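Local coordinates for protein MJ fibrillarin homologue (Methanocaldococcus jannaschii, PDB 1FBN) that probably methylates ribose 2'-hydroxyls of rRNA and tRNA with S-adenosyl-L-methionine, directed by a guide RNA within box C/D ribonucleoprotein particles, at residues 4-7 against 13-16; 33-36 against 40-43; 50-55 against 61-66; 155-160 against 197-202; 179-182 against 188-191. All coordinates share one frame; numbering follows the deposited sequence.

Contact 1 (4-7 against 13-16); sequences IKIK and IYEV
Lys7 and Glu15 face each other as an antiparallel hydrogen-bonded pair between strands 5-7 and 13-16, whose axes come within 4.7 Å. Lys7 N donates to Glu15 O, and Glu15 N returns a straighter bond of 2.7 Å to Lys7 O. The next pair, Ile6 with Val16, is non-hydrogen-bonded, and the CA-H of Ile6 points at Glu15 O. On the face carrying Lys7 and Glu15 the two side chains run side by side; a bend at the last Lys7 torsion (chi4 -82°) brings NZ to 2.9 Å from Glu15 OE1, above the carboxylate plane. A water also donates to this OE1 and to Lys5 O. With an alanine in place of Glu15, the Lys7 ammonium would probably lose its carboxylate mate and the water one of its two acceptors. On the other face Ile6 CG2 lies 3.9 Å from Tyr14 CB, the two side chains crossing nearly at right angles, and Ile42 covers Ile6 and Val16. This is a beta hairpin at the edge of the N-terminal antiparallel sheet.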
loop_
_atom_site.group_PDB
_atom_site.type_symbol
_atom_site.label_atom_id
_atom_site.label_comp_id
_atom_site.label_asym_id
_atom_site.label_seq_id
_atom_site.Cartn_x
_atom_site.Cartn_y
_atom_site.Cartn_z
ATOM N N ILE A 4 12.178 25.909 -2.884
ATOM C CA ILE A 4 11.875 24.485 -2.788
ATOM C C ILE A 4 11.487 24.206 -1.341
ATOM O O ILE A 4 12.049 24.794 -0.415
ATOM C CB ILE A 4 13.094 23.615 -3.178
ATOM C CG1 ILE A 4 13.437 23.832 -4.652
ATOM C CG2 ILE A 4 12.817 22.139 -2.903
ATOM C CD1 ILE A 4 14.658 23.066 -5.122
ATOM N N LYS A 5 10.525 23.312 -1.146
ATOM C CA LYS A 5 10.075 22.984 0.197
ATOM C C LYS A 5 9.695 21.514 0.335
ATOM O O LYS A 5 8.866 21.003 -0.423
ATOM C CB LYS A 5 8.876 23.858 0.574
ATOM C CG LYS A 5 8.460 23.761 2.036
ATOM C CD LYS A 5 7.173 24.540 2.289
ATOM C CE LYS A 5 6.942 24.795 3.771
ATOM N NZ LYS A 5 6.881 23.543 4.561
ATOM N N ILE A 6 10.336 20.833 1.282
ATOM C CA ILE A 6 10.045 19.432 1.558
ATOM C C ILE A 6 9.516 19.370 2.990
ATOM O O ILE A 6 10.263 19.607 3.943
ATOM C CB ILE A 6 11.301 18.530 1.439
ATOM C CG1 ILE A 6 11.836 18.547 0.005
ATOM C CG2 ILE A 6 10.958 17.099 1.849
ATOM C CD1 ILE A 6 12.996 17.603 -0.232
ATOM N N LYS A 7 8.219 19.113 3.142
ATOM C CA LYS A 7 7.637 19.033 4.474
ATOM C C LYS A 7 6.978 17.693 4.740
ATOM O O LYS A 7 6.429 17.056 3.837
ATOM C CB LYS A 7 6.642 20.174 4.732
ATOM C CG LYS A 7 5.273 20.043 4.076
ATOM C CD LYS A 7 4.244 20.837 4.885
ATOM C CE LYS A 7 2.831 20.751 4.320
ATOM N NZ LYS A 7 2.617 21.699 3.194
ATOM N N ILE A 13 6.195 10.640 5.785
ATOM C CA ILE A 13 5.928 10.752 4.350
ATOM C C ILE A 13 6.233 12.225 4.069
ATOM O O ILE A 13 6.010 13.079 4.929
ATOM C CB ILE A 13 4.460 10.419 3.980
ATOM C CG1 ILE A 13 4.147 8.964 4.330
ATOM C CG2 ILE A 13 4.237 10.620 2.480
ATOM C CD1 ILE A 13 2.753 8.547 3.975
ATOM N N TYR A 14 6.747 12.535 2.884
ATOM C CA TYR A 14 7.118 13.916 2.597
ATOM C C TYR A 14 6.536 14.529 1.340
ATOM O O TYR A 14 6.499 13.901 0.282
ATOM C CB TYR A 14 8.653 14.045 2.597
ATOM C CG TYR A 14 9.256 13.542 3.887
ATOM C CD1 TYR A 14 9.553 12.191 4.054
ATOM C CD2 TYR A 14 9.388 14.385 4.991
ATOM C CE1 TYR A 14 9.948 11.686 5.287
ATOM C CE2 TYR A 14 9.784 13.888 6.230
ATOM C CZ TYR A 14 10.055 12.535 6.371
ATOM O OH TYR A 14 10.395 12.025 7.599
ATOM N N GLU A 15 6.048 15.757 1.482
ATOM C CA GLU A 15 5.499 16.505 0.361
ATOM C C GLU A 15 6.653 17.284 -0.249
ATOM O O GLU A 15 7.377 17.981 0.463
ATOM C CB GLU A 15 4.438 17.485 0.836
ATOM C CG GLU A 15 3.830 18.294 -0.277
ATOM C CD GLU A 15 2.837 19.298 0.242
ATOM O OE1 GLU A 15 3.275 20.383 0.673
ATOM O OE2 GLU A 15 1.625 18.997 0.237
ATOM N N VAL A 16 6.836 17.147 -1.559
ATOM C CA VAL A 16 7.908 17.839 -2.258
ATOM C C VAL A 16 7.354 18.907 -3.201
ATOM O O VAL A 16 6.672 18.592 -4.180
ATOM C CB VAL A 16 8.782 16.856 -3.064
ATOM C CG1 VAL A 16 9.895 17.609 -3.771
ATOM C CG2 VAL A 16 9.359 15.783 -2.149
HETATM O O HOH W 1 6.184 21.421 0.471
#

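Contact 2 (33-36 against 40-43); sequences GKKV and KIIK
Lys35 and Ile41 meet where the loop between strands 25-28 and 41-44 passes beside strand 41-44, an outer strand of the N-terminal antiparallel sheet. Along 40-43, Lys40 comes first: its CB is directed away from the loop, while its backbone pairs with Ile51 of the neighbouring strand. Its NZ stays 6.8 Å from Lys35 NZ, so the two like charges are near but not in contact. Ile41 then turns toward 33-36 and makes the contact, with CG1 anti to its own carbonyl carbon (chi1 -69°) and the chain extended to CD1. Ile42 belongs to the hydrophobic layer of the sheet, packing on Ile51, and Lys43 forms a salt bridge with Glu48. The carbonyl oxygen of Lys34 lies a loose 4.2 Å from Ile41 CD1, while Lys34 NZ hydrogen-bonds to Ala117 O. The aliphatic part of Lys35, extended beyond CG, passes obliquely across the isoleucine end at the protein surface: Ile41 CD1 lies 3.8 Å from Lys35 CG and 4.1 Å from Lys35 CE.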
loop_
_atom_site.group_PDB
_atom_site.type_symbol
_atom_site.label_atom_id
_atom_site.label_comp_id
_atom_site.label_asym_id
_atom_site.label_seq_id
_atom_site.Cartn_x
_atom_site.Cartn_y
_atom_site.Cartn_z
ATOM N N GLY A 33 21.835 5.141 -1.295
ATOM C CA GLY A 33 22.715 4.804 -2.396
ATOM C C GLY A 33 22.109 3.755 -3.308
ATOM O O GLY A 33 22.807 3.164 -4.136
ATOM N N LYS A 34 20.806 3.526 -3.170
ATOM C CA LYS A 34 20.128 2.532 -3.990
ATOM C C LYS A 34 18.807 3.012 -4.568
ATOM O O LYS A 34 17.990 3.619 -3.873
ATOM C CB LYS A 34 19.876 1.251 -3.181
ATOM C CG LYS A 34 19.298 0.088 -3.997
ATOM C CD LYS A 34 18.899 -1.085 -3.103
ATOM C CE LYS A 34 18.717 -2.380 -3.892
ATOM N NZ LYS A 34 17.721 -2.261 -4.992
ATOM N N LYS A 35 18.627 2.767 -5.861
ATOM C CA LYS A 35 17.387 3.102 -6.538
ATOM C C LYS A 35 16.694 1.766 -6.793
ATOM O O LYS A 35 17.274 0.858 -7.396
ATOM C CB LYS A 35 17.645 3.834 -7.857
ATOM C CG LYS A 35 18.071 5.278 -7.680
ATOM C CD LYS A 35 18.067 6.021 -9.002
ATOM C CE LYS A 35 18.480 7.474 -8.821
ATOM N NZ LYS A 35 18.373 8.228 -10.098
ATOM N N VAL A 36 15.485 1.627 -6.261
ATOM C CA VAL A 36 14.708 0.403 -6.417
ATOM C C VAL A 36 14.173 0.252 -7.839
ATOM O O VAL A 36 14.321 -0.807 -8.452
ATOM C CB VAL A 36 13.529 0.362 -5.410
ATOM C CG1 VAL A 36 12.674 -0.882 -5.629
ATOM C CG2 VAL A 36 14.061 0.390 -3.988
ATOM N N LYS A 40 13.482 9.147 -8.984
ATOM C CA LYS A 40 14.321 10.326 -8.785
ATOM C C LYS A 40 14.621 10.492 -7.293
ATOM O O LYS A 40 13.803 10.126 -6.449
ATOM C CB LYS A 40 13.654 11.576 -9.374
ATOM C CG LYS A 40 13.585 11.559 -10.903
ATOM C CD LYS A 40 14.992 11.497 -11.511
ATOM C CE LYS A 40 14.976 11.071 -12.973
ATOM N NZ LYS A 40 14.183 11.991 -13.828
ATOM N N ILE A 41 15.814 10.993 -6.977
ATOM C CA ILE A 41 16.235 11.176 -5.588
ATOM C C ILE A 41 16.697 12.598 -5.266
ATOM O O ILE A 41 17.315 13.267 -6.093
ATOM C CB ILE A 41 17.380 10.172 -5.217
ATOM C CG1 ILE A 41 16.833 8.739 -5.169
ATOM C CG2 ILE A 41 18.019 10.531 -3.877
ATOM C CD1 ILE A 41 17.861 7.685 -4.770
ATOM N N ILE A 42 16.333 13.070 -4.075
ATOM C CA ILE A 42 16.738 14.385 -3.584
ATOM C C ILE A 42 17.636 14.103 -2.379
ATOM O O ILE A 42 17.151 13.776 -1.293
ATOM C CB ILE A 42 15.533 15.239 -3.121
ATOM C CG1 ILE A 42 14.591 15.513 -4.294
ATOM C CG2 ILE A 42 16.022 16.552 -2.517
ATOM C CD1 ILE A 42 13.353 16.312 -3.918
ATOM N N LYS A 43 18.947 14.169 -2.592
ATOM C CA LYS A 43 19.904 13.900 -1.527
ATOM C C LYS A 43 20.282 15.163 -0.763
ATOM O O LYS A 43 20.893 16.072 -1.319
ATOM C CB LYS A 43 21.156 13.226 -2.100
ATOM C CG LYS A 43 22.138 12.723 -1.050
ATOM C CD LYS A 43 23.227 11.867 -1.689
ATOM C CE LYS A 43 24.274 11.421 -0.671
ATOM N NZ LYS A 43 23.712 10.573 0.422
#

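Contact 3 (50-55 against 61-66); sequences RIWNPN and AAIIKG
Trp52 and Ile63 meet at the junction of the N-terminal sheet with the methyltransferase domain, close to the predicted S-adenosyl-L-methionine site: the Trp52 side chain is about 5 Å from that of Thr88. The chain leaves strand 47-51, turns through 53-55 and enters helix 58-64, which packs back on the turn through apolar contacts. With CG anti to the backbone N (chi1 -160°), the Trp52 indole reaches toward the helix, where CZ3 lies 3.7 Å from Ile63 CD1; the side chains cross at about a right angle. His91 stacks on the same indole. Pro54 packs against the side of the helix: its O is 3.5 Å from Ala61 CB, and its CB lies 4.0 Å from Ile64 CG1. The helix closes in a Schellman motif with Gly66, at positive phi, as C-prime residue. Asn53 makes an Asx turn that spans the proline: its OD1 takes two donors, Asn55 N at 2.9 Å from above the carbonyl plane and Asn55 ND2 at 3.1 Å in that plane, on a lone pair.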
loop_
_atom_site.group_PDB
_atom_site.type_symbol
_atom_site.label_atom_id
_atom_site.label_comp_id
_atom_site.label_asym_id
_atom_site.label_seq_id
_atom_site.Cartn_x
_atom_site.Cartn_y
_atom_site.Cartn_z
ATOM N N ARG A 50 13.272 9.564 -1.726
ATOM C CA ARG A 50 12.910 8.879 -2.960
ATOM C C ARG A 50 11.565 9.353 -3.483
ATOM O O ARG A 50 10.542 9.178 -2.819
ATOM C CB ARG A 50 12.855 7.365 -2.745
ATOM C CG ARG A 50 14.156 6.735 -2.304
ATOM C CD ARG A 50 14.140 5.246 -2.596
ATOM N NE ARG A 50 13.117 4.566 -1.821
ATOM C CZ ARG A 50 12.250 3.680 -2.306
ATOM N NH1 ARG A 50 12.256 3.338 -3.589
ATOM N NH2 ARG A 50 11.369 3.131 -1.488
ATOM N N ILE A 51 11.569 9.950 -4.672
ATOM C CA ILE A 51 10.339 10.434 -5.290
ATOM C C ILE A 51 9.429 9.235 -5.545
ATOM O O ILE A 51 9.791 8.303 -6.260
ATOM C CB ILE A 51 10.632 11.194 -6.608
ATOM C CG1 ILE A 51 11.466 12.449 -6.318
ATOM C CG2 ILE A 51 9.339 11.555 -7.325
ATOM C CD1 ILE A 51 10.848 13.416 -5.319
ATOM N N TRP A 52 8.264 9.268 -4.906
ATOM C CA TRP A 52 7.256 8.209 -4.976
ATOM C C TRP A 52 6.316 8.424 -6.169
ATOM O O TRP A 52 5.323 9.143 -6.070
ATOM C CB TRP A 52 6.479 8.228 -3.657
ATOM C CG TRP A 52 5.725 6.985 -3.300
ATOM C CD1 TRP A 52 5.548 5.863 -4.064
ATOM C CD2 TRP A 52 5.020 6.753 -2.075
ATOM N NE1 TRP A 52 4.769 4.950 -3.387
ATOM C CE2 TRP A 52 4.432 5.471 -2.165
ATOM C CE3 TRP A 52 4.827 7.510 -0.909
ATOM C CZ2 TRP A 52 3.662 4.927 -1.130
ATOM C CZ3 TRP A 52 4.060 6.967 0.121
ATOM C CH2 TRP A 52 3.488 5.686 0.002
ATOM N N ASN A 53 6.624 7.763 -7.280
ATOM C CA ASN A 53 5.858 7.884 -8.523
ATOM C C ASN A 53 4.437 7.291 -8.488
ATOM O O ASN A 53 4.267 6.075 -8.385
ATOM C CB ASN A 53 6.668 7.257 -9.669
ATOM C CG ASN A 53 6.146 7.633 -11.053
ATOM O OD1 ASN A 53 5.018 8.099 -11.215
ATOM N ND2 ASN A 53 6.980 7.426 -12.064
ATOM N N PRO A 54 3.401 8.147 -8.601
ATOM C CA PRO A 54 1.996 7.720 -8.590
ATOM C C PRO A 54 1.611 6.878 -9.806
ATOM O O PRO A 54 0.613 6.166 -9.783
ATOM C CB PRO A 54 1.236 9.048 -8.564
ATOM C CG PRO A 54 2.162 9.987 -9.266
ATOM C CD PRO A 54 3.493 9.616 -8.674
ATOM N N ASN A 55 2.395 6.983 -10.876
ATOM C CA ASN A 55 2.150 6.210 -12.092
ATOM C C ASN A 55 2.658 4.779 -11.918
ATOM O O ASN A 55 2.314 3.889 -12.695
ATOM C CB ASN A 55 2.861 6.851 -13.286
ATOM C CG ASN A 55 2.312 8.215 -13.629
ATOM O OD1 ASN A 55 1.210 8.335 -14.160
ATOM N ND2 ASN A 55 3.084 9.257 -13.334
ATOM N N ALA A 61 -0.496 7.194 -5.783
ATOM C CA ALA A 61 -1.588 7.757 -6.572
ATOM C C ALA A 61 -2.737 8.197 -5.665
ATOM O O ALA A 61 -3.314 9.267 -5.864
ATOM C CB ALA A 61 -2.081 6.736 -7.590
ATOM N N ALA A 62 -3.048 7.367 -4.668
ATOM C CA ALA A 62 -4.118 7.651 -3.719
ATOM C C ALA A 62 -3.798 8.904 -2.914
ATOM O O ALA A 62 -4.667 9.751 -2.709
ATOM C CB ALA A 62 -4.343 6.461 -2.793
ATOM N N ILE A 63 -2.549 9.019 -2.466
ATOM C CA ILE A 63 -2.123 10.186 -1.697
ATOM C C ILE A 63 -2.174 11.440 -2.576
ATOM O O ILE A 63 -2.720 12.463 -2.166
ATOM C CB ILE A 63 -0.701 9.997 -1.109
ATOM C CG1 ILE A 63 -0.707 8.864 -0.080
ATOM C CG2 ILE A 63 -0.222 11.283 -0.443
ATOM C CD1 ILE A 63 0.667 8.493 0.440
ATOM N N ILE A 64 -1.646 11.342 -3.798
ATOM C CA ILE A 64 -1.641 12.470 -4.735
ATOM C C ILE A 64 -3.075 12.919 -5.031
ATOM O O ILE A 64 -3.350 14.121 -5.112
ATOM C CB ILE A 64 -0.913 12.109 -6.074
ATOM C CG1 ILE A 64 0.595 11.952 -5.845
ATOM C CG2 ILE A 64 -1.161 13.175 -7.138
ATOM C CD1 ILE A 64 1.327 13.243 -5.516
ATOM N N LYS A 65 -3.987 11.952 -5.138
ATOM C CA LYS A 65 -5.391 12.233 -5.424
ATOM C C LYS A 65 -6.261 12.607 -4.220
ATOM O O LYS A 65 -7.491 12.635 -4.333
ATOM C CB LYS A 65 -6.027 11.070 -6.192
ATOM C CG LYS A 65 -5.508 10.892 -7.619
ATOM C CD LYS A 65 -5.711 12.145 -8.474
ATOM C CE LYS A 65 -7.175 12.599 -8.510
ATOM N NZ LYS A 65 -8.125 11.547 -8.975
ATOM N N GLY A 66 -5.638 12.832 -3.064
ATOM C CA GLY A 66 -6.402 13.251 -1.897
ATOM C C GLY A 66 -6.667 12.345 -0.704
ATOM O O GLY A 66 -7.558 12.645 0.089
#

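Contact 4 (155-160 against 197-202); sequences NQAEIL and KEILEA
Helices 156-167 and 189-203 lie next to each other against the mixed seven-stranded sheet of the methyltransferase domain, and Ala157, Leu160, Ile199 and Leu200 carry their contact. The axes of the segments 156-160 and 197-202 run nearly parallel, at 19° and 9.6 Å apart, and the nearest pair of CA atoms, Ala157 and Leu200 at 6.4 Å, includes an alanine. The methyl of Ala157 points at the other helix and meets two side chains of consecutive residues: its CB is 3.9 Å from Ile199 CG2 and 4.0 Å from Leu200 CD2. Ile199 uses its short branch here, which is anti to its backbone N. In this Rossmann-like fold of S-adenosyl-L-methionine-dependent methyltransferases, the two helices follow strands 144-149 and 172-179, which are parallel neighbours in the sheet. Deeper toward those strands, Leu160 CD2 meets Leu200 CD2 at 3.9 Å, the two side chains crossing at about a right angle. CG of Leu160 stands anti to the backbone N (chi1 -179°), which extends the side chain toward helix 189-203, whereas Leu200 leaves its helix in another direction and its CD2 methyl, the branch off the extended line, turns to the partner. Both leucines rest on Ile176 of strand 172-179, and Leu160 also touches Ile147 and Phe205. Ile199, by contrast, lies on the solvent side of the pair of helices.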
loop_
_atom_site.group_PDB
_atom_site.type_symbol
_atom_site.label_atom_id
_atom_site.label_comp_id
_atom_site.label_asym_id
_atom_site.label_seq_id
_atom_site.Cartn_x
_atom_site.Cartn_y
_atom_site.Cartn_z
ATOM N N ASN A 155 -12.491 -12.159 -5.950
ATOM C CA ASN A 155 -12.615 -12.416 -4.517
ATOM C C ASN A 155 -11.695 -11.560 -3.634
ATOM O O ASN A 155 -11.498 -11.870 -2.457
ATOM C CB ASN A 155 -12.364 -13.907 -4.234
ATOM C CG ASN A 155 -10.937 -14.346 -4.575
ATOM O OD1 ASN A 155 -10.230 -13.683 -5.333
ATOM N ND2 ASN A 155 -10.517 -15.475 -4.011
ATOM N N GLN A 156 -11.156 -10.475 -4.186
ATOM C CA GLN A 156 -10.253 -9.608 -3.430
ATOM C C GLN A 156 -10.835 -9.090 -2.115
ATOM O O GLN A 156 -10.126 -9.020 -1.113
ATOM C CB GLN A 156 -9.750 -8.455 -4.300
ATOM C CG GLN A 156 -10.826 -7.530 -4.821
ATOM C CD GLN A 156 -10.281 -6.552 -5.833
ATOM O OE1 GLN A 156 -9.606 -5.588 -5.477
ATOM N NE2 GLN A 156 -10.549 -6.806 -7.107
ATOM N N ALA A 157 -12.127 -8.768 -2.100
ATOM C CA ALA A 157 -12.761 -8.275 -0.878
ATOM C C ALA A 157 -12.806 -9.347 0.215
ATOM O O ALA A 157 -12.400 -9.087 1.348
ATOM C CB ALA A 157 -14.166 -7.735 -1.162
ATOM N N GLU A 158 -13.264 -10.553 -0.125
ATOM C CA GLU A 158 -13.337 -11.625 0.867
ATOM C C GLU A 158 -11.937 -11.985 1.361
ATOM O O GLU A 158 -11.776 -12.401 2.506
ATOM C CB GLU A 158 -14.060 -12.868 0.324
ATOM C CG GLU A 158 -13.252 -13.700 -0.662
ATOM C CD GLU A 158 -13.745 -15.137 -0.775
ATOM O OE1 GLU A 158 -13.285 -15.985 0.024
ATOM O OE2 GLU A 158 -14.581 -15.421 -1.664
ATOM N N ILE A 159 -10.931 -11.806 0.506
ATOM C CA ILE A 159 -9.551 -12.091 0.895
ATOM C C ILE A 159 -9.116 -11.114 1.990
ATOM O O ILE A 159 -8.469 -11.518 2.953
ATOM C CB ILE A 159 -8.558 -12.016 -0.304
ATOM C CG1 ILE A 159 -8.738 -13.223 -1.230
ATOM C CG2 ILE A 159 -7.112 -11.982 0.201
ATOM C CD1 ILE A 159 -7.838 -13.184 -2.452
ATOM N N LEU A 160 -9.482 -9.838 1.849
ATOM C CA LEU A 160 -9.125 -8.831 2.848
ATOM C C LEU A 160 -9.814 -9.160 4.163
ATOM O O LEU A 160 -9.205 -9.061 5.227
ATOM C CB LEU A 160 -9.542 -7.426 2.397
ATOM C CG LEU A 160 -9.196 -6.258 3.340
ATOM C CD1 LEU A 160 -7.688 -6.048 3.394
ATOM C CD2 LEU A 160 -9.873 -4.980 2.882
ATOM N N LYS A 197 -18.062 -1.942 -1.547
ATOM C CA LYS A 197 -18.089 -1.195 -0.294
ATOM C C LYS A 197 -19.030 -1.899 0.691
ATOM O O LYS A 197 -18.699 -2.071 1.863
ATOM C CB LYS A 197 -18.553 0.242 -0.550
ATOM C CG LYS A 197 -18.569 1.134 0.680
ATOM C CD LYS A 197 -18.997 2.552 0.332
ATOM C CE LYS A 197 -19.168 3.389 1.592
ATOM N NZ LYS A 197 -19.598 4.788 1.303
ATOM N N GLU A 198 -20.180 -2.351 0.192
ATOM C CA GLU A 198 -21.160 -3.061 1.016
ATOM C C GLU A 198 -20.599 -4.383 1.535
ATOM O O GLU A 198 -20.813 -4.735 2.694
ATOM C CB GLU A 198 -22.447 -3.322 0.223
ATOM C CG GLU A 198 -23.183 -2.054 -0.194
ATOM C CD GLU A 198 -24.369 -2.316 -1.115
ATOM O OE1 GLU A 198 -24.325 -3.279 -1.916
ATOM O OE2 GLU A 198 -25.344 -1.538 -1.047
ATOM N N ILE A 199 -19.889 -5.112 0.676
ATOM C CA ILE A 199 -19.284 -6.389 1.062
ATOM C C ILE A 199 -18.272 -6.179 2.188
ATOM O O ILE A 199 -18.259 -6.928 3.165
ATOM C CB ILE A 199 -18.586 -7.083 -0.142
ATOM C CG1 ILE A 199 -19.638 -7.576 -1.138
ATOM C CG2 ILE A 199 -17.702 -8.237 0.334
ATOM C CD1 ILE A 199 -19.060 -8.228 -2.377
ATOM N N LEU A 200 -17.438 -5.150 2.051
ATOM C CA LEU A 200 -16.435 -4.841 3.064
ATOM C C LEU A 200 -17.084 -4.445 4.387
ATOM O O LEU A 200 -16.648 -4.889 5.450
ATOM C CB LEU A 200 -15.505 -3.723 2.583
ATOM C CG LEU A 200 -14.574 -4.082 1.421
ATOM C CD1 LEU A 200 -13.824 -2.848 0.964
ATOM C CD2 LEU A 200 -13.610 -5.184 1.842
ATOM N N GLU A 201 -18.128 -3.619 4.317
ATOM C CA GLU A 201 -18.832 -3.170 5.518
ATOM C C GLU A 201 -19.536 -4.333 6.207
ATOM O O GLU A 201 -19.503 -4.446 7.432
ATOM C CB GLU A 201 -19.810 -2.036 5.189
ATOM C CG GLU A 201 -19.099 -0.767 4.725
ATOM C CD GLU A 201 -20.030 0.410 4.482
ATOM O OE1 GLU A 201 -21.002 0.267 3.710
ATOM O OE2 GLU A 201 -19.763 1.493 5.050
ATOM N N ALA A 202 -20.131 -5.219 5.411
ATOM C CA ALA A 202 -20.813 -6.396 5.937
ATOM C C ALA A 202 -19.775 -7.334 6.562
ATOM O O ALA A 202 -20.073 -8.072 7.504
ATOM C CB ALA A 202 -21.561 -7.108 4.820
#

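Contact 5 (179-182 against 188-191); sequences KARS and DPKE
Pro189 is met by two consecutive side chains, the methyl of Ala180 and the guanidinium of Arg181. Ala180 CB points toward the proline and lies 4.0 Å from Pro189 CB, an apolar contact; Ile192 and Phe193 of the same helix also touch this alanine. Arg181 arrives by a folded route: CG is anti to the carbonyl carbon, and the chain then bends at chi2 (-84°) and again at chi3 (74°), turning the head group back to the ring. Its NH1 stands 4.0 Å from Pro189 CG and 4.1 Å from Pro189 CD, with the side chains oblique to each other. The polar bonds of the head group lie outside this packing: Arg181 NH2 donates to the carbonyl oxygens of Lys187 and Asp184, which fixes the guanidinium against the loop leading into the helix. In the Rossmann-like methyltransferase fold this is the connection from strand 172-179 to helix 189-203, with the proline in the first turn of the helix. Asp188 occupies the N-cap, and its OD1 accepts a weak bond of 3.4 Å from Lys190 N. In the turn that follows strand 172-179, Ser182 OG, held between its backbone N and carbonyl carbon (chi1 72°), curls back to donate to Lys179 O at 2.7 Å, in the carbonyl plane. Ser182 N donates to the same oxygen at 3.0 Å, so two bonds from one residue grip the end of the strand.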
loop_
_atom_site.group_PDB
_atom_site.type_symbol
_atom_site.label_atom_id
_atom_site.label_comp_id
_atom_site.label_asym_id
_atom_site.label_seq_id
_atom_site.Cartn_x
_atom_site.Cartn_y
_atom_site.Cartn_z
ATOM N N LYS A 179 -9.757 -2.790 -8.543
ATOM C CA LYS A 179 -9.890 -2.612 -9.984
ATOM C C LYS A 179 -11.280 -3.168 -10.305
ATOM O O LYS A 179 -11.495 -4.382 -10.252
ATOM C CB LYS A 179 -8.823 -3.422 -10.720
ATOM C CG LYS A 179 -8.954 -3.379 -12.229
ATOM C CD LYS A 179 -7.904 -4.240 -12.904
ATOM C CE LYS A 179 -8.087 -4.240 -14.411
ATOM N NZ LYS A 179 -7.042 -5.060 -15.077
ATOM N N ALA A 180 -12.224 -2.277 -10.602
ATOM C CA ALA A 180 -13.602 -2.673 -10.898
ATOM C C ALA A 180 -13.739 -3.787 -11.937
ATOM O O ALA A 180 -14.472 -4.752 -11.720
ATOM C CB ALA A 180 -14.420 -1.459 -11.320
ATOM N N ARG A 181 -13.022 -3.658 -13.047
ATOM C CA ARG A 181 -13.086 -4.637 -14.126
ATOM C C ARG A 181 -12.548 -6.028 -13.782
ATOM O O ARG A 181 -12.794 -6.983 -14.522
ATOM C CB ARG A 181 -12.393 -4.093 -15.373
ATOM C CG ARG A 181 -13.073 -2.880 -16.001
ATOM C CD ARG A 181 -14.205 -3.261 -16.940
ATOM N NE ARG A 181 -15.390 -3.709 -16.223
ATOM C CZ ARG A 181 -16.572 -3.098 -16.265
ATOM N NH1 ARG A 181 -16.745 -2.003 -16.998
ATOM N NH2 ARG A 181 -17.582 -3.576 -15.556
ATOM N N SER A 182 -11.812 -6.151 -12.678
ATOM C CA SER A 182 -11.287 -7.457 -12.269
ATOM C C SER A 182 -12.367 -8.256 -11.531
ATOM O O SER A 182 -12.212 -9.451 -11.283
ATOM C CB SER A 182 -10.042 -7.307 -11.382
ATOM O OG SER A 182 -10.364 -6.828 -10.086
ATOM N N ASP A 188 -21.626 -1.433 -14.325
ATOM C CA ASP A 188 -21.056 -0.095 -14.299
ATOM C C ASP A 188 -20.081 -0.044 -13.118
ATOM O O ASP A 188 -20.402 -0.524 -12.030
ATOM C CB ASP A 188 -22.175 0.929 -14.105
ATOM C CG ASP A 188 -21.797 2.303 -14.599
ATOM O OD1 ASP A 188 -21.221 3.084 -13.812
ATOM O OD2 ASP A 188 -22.078 2.601 -15.780
ATOM N N PRO A 189 -18.862 0.488 -13.329
ATOM C CA PRO A 189 -17.859 0.582 -12.261
ATOM C C PRO A 189 -18.403 1.239 -10.996
ATOM O O PRO A 189 -18.094 0.813 -9.886
ATOM C CB PRO A 189 -16.764 1.423 -12.904
ATOM C CG PRO A 189 -16.816 0.977 -14.333
ATOM C CD PRO A 189 -18.307 0.971 -14.608
ATOM N N LYS A 190 -19.250 2.247 -11.177
ATOM C CA LYS A 190 -19.852 2.962 -10.059
ATOM C C LYS A 190 -20.697 2.007 -9.208
ATOM O O LYS A 190 -20.696 2.087 -7.978
ATOM C CB LYS A 190 -20.701 4.126 -10.582
ATOM C CG LYS A 190 -21.003 5.192 -9.547
ATOM C CD LYS A 190 -21.465 6.496 -10.192
ATOM C CE LYS A 190 -22.816 6.349 -10.885
ATOM N NZ LYS A 190 -23.906 5.994 -9.932
ATOM N N GLU A 191 -21.392 1.085 -9.872
ATOM C CA GLU A 191 -22.222 0.101 -9.184
ATOM C C GLU A 191 -21.371 -1.003 -8.560
ATOM O O GLU A 191 -21.700 -1.517 -7.492
ATOM C CB GLU A 191 -23.253 -0.500 -10.142
ATOM C CG GLU A 191 -24.288 0.502 -10.656
ATOM C CD GLU A 191 -25.005 1.251 -9.532
ATOM O OE1 GLU A 191 -25.838 0.636 -8.832
ATOM O OE2 GLU A 191 -24.732 2.460 -9.348
#

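Overall arrangement
The contacts fall into two groups. Contacts 1, 2 and 3 share the N-terminal antiparallel sheet and touch one another: Ile42 CD1 lies 3.7 Å from Val16 CG1 and 4.1 Å from Ile51 CD1, and Ile13 CD1 is 4.1 Å from Ile63 CD1. Contacts 4 and 5 belong to the methyltransferase domain, both use helix 189-203, and their centres are 14 Å apart. Contact 3 stands nearest this second group, about 12 Å from contact 5 between nearest atoms, whereas the centres of contacts 1 and 4 are 35 Å apart. The predicted S-adenosyl-L-methionine site is approached from both groups: by Trp52 of contact 3, and at about 8 Å between side chains by Leu160 (to Val151) and Arg181 (to Ala152).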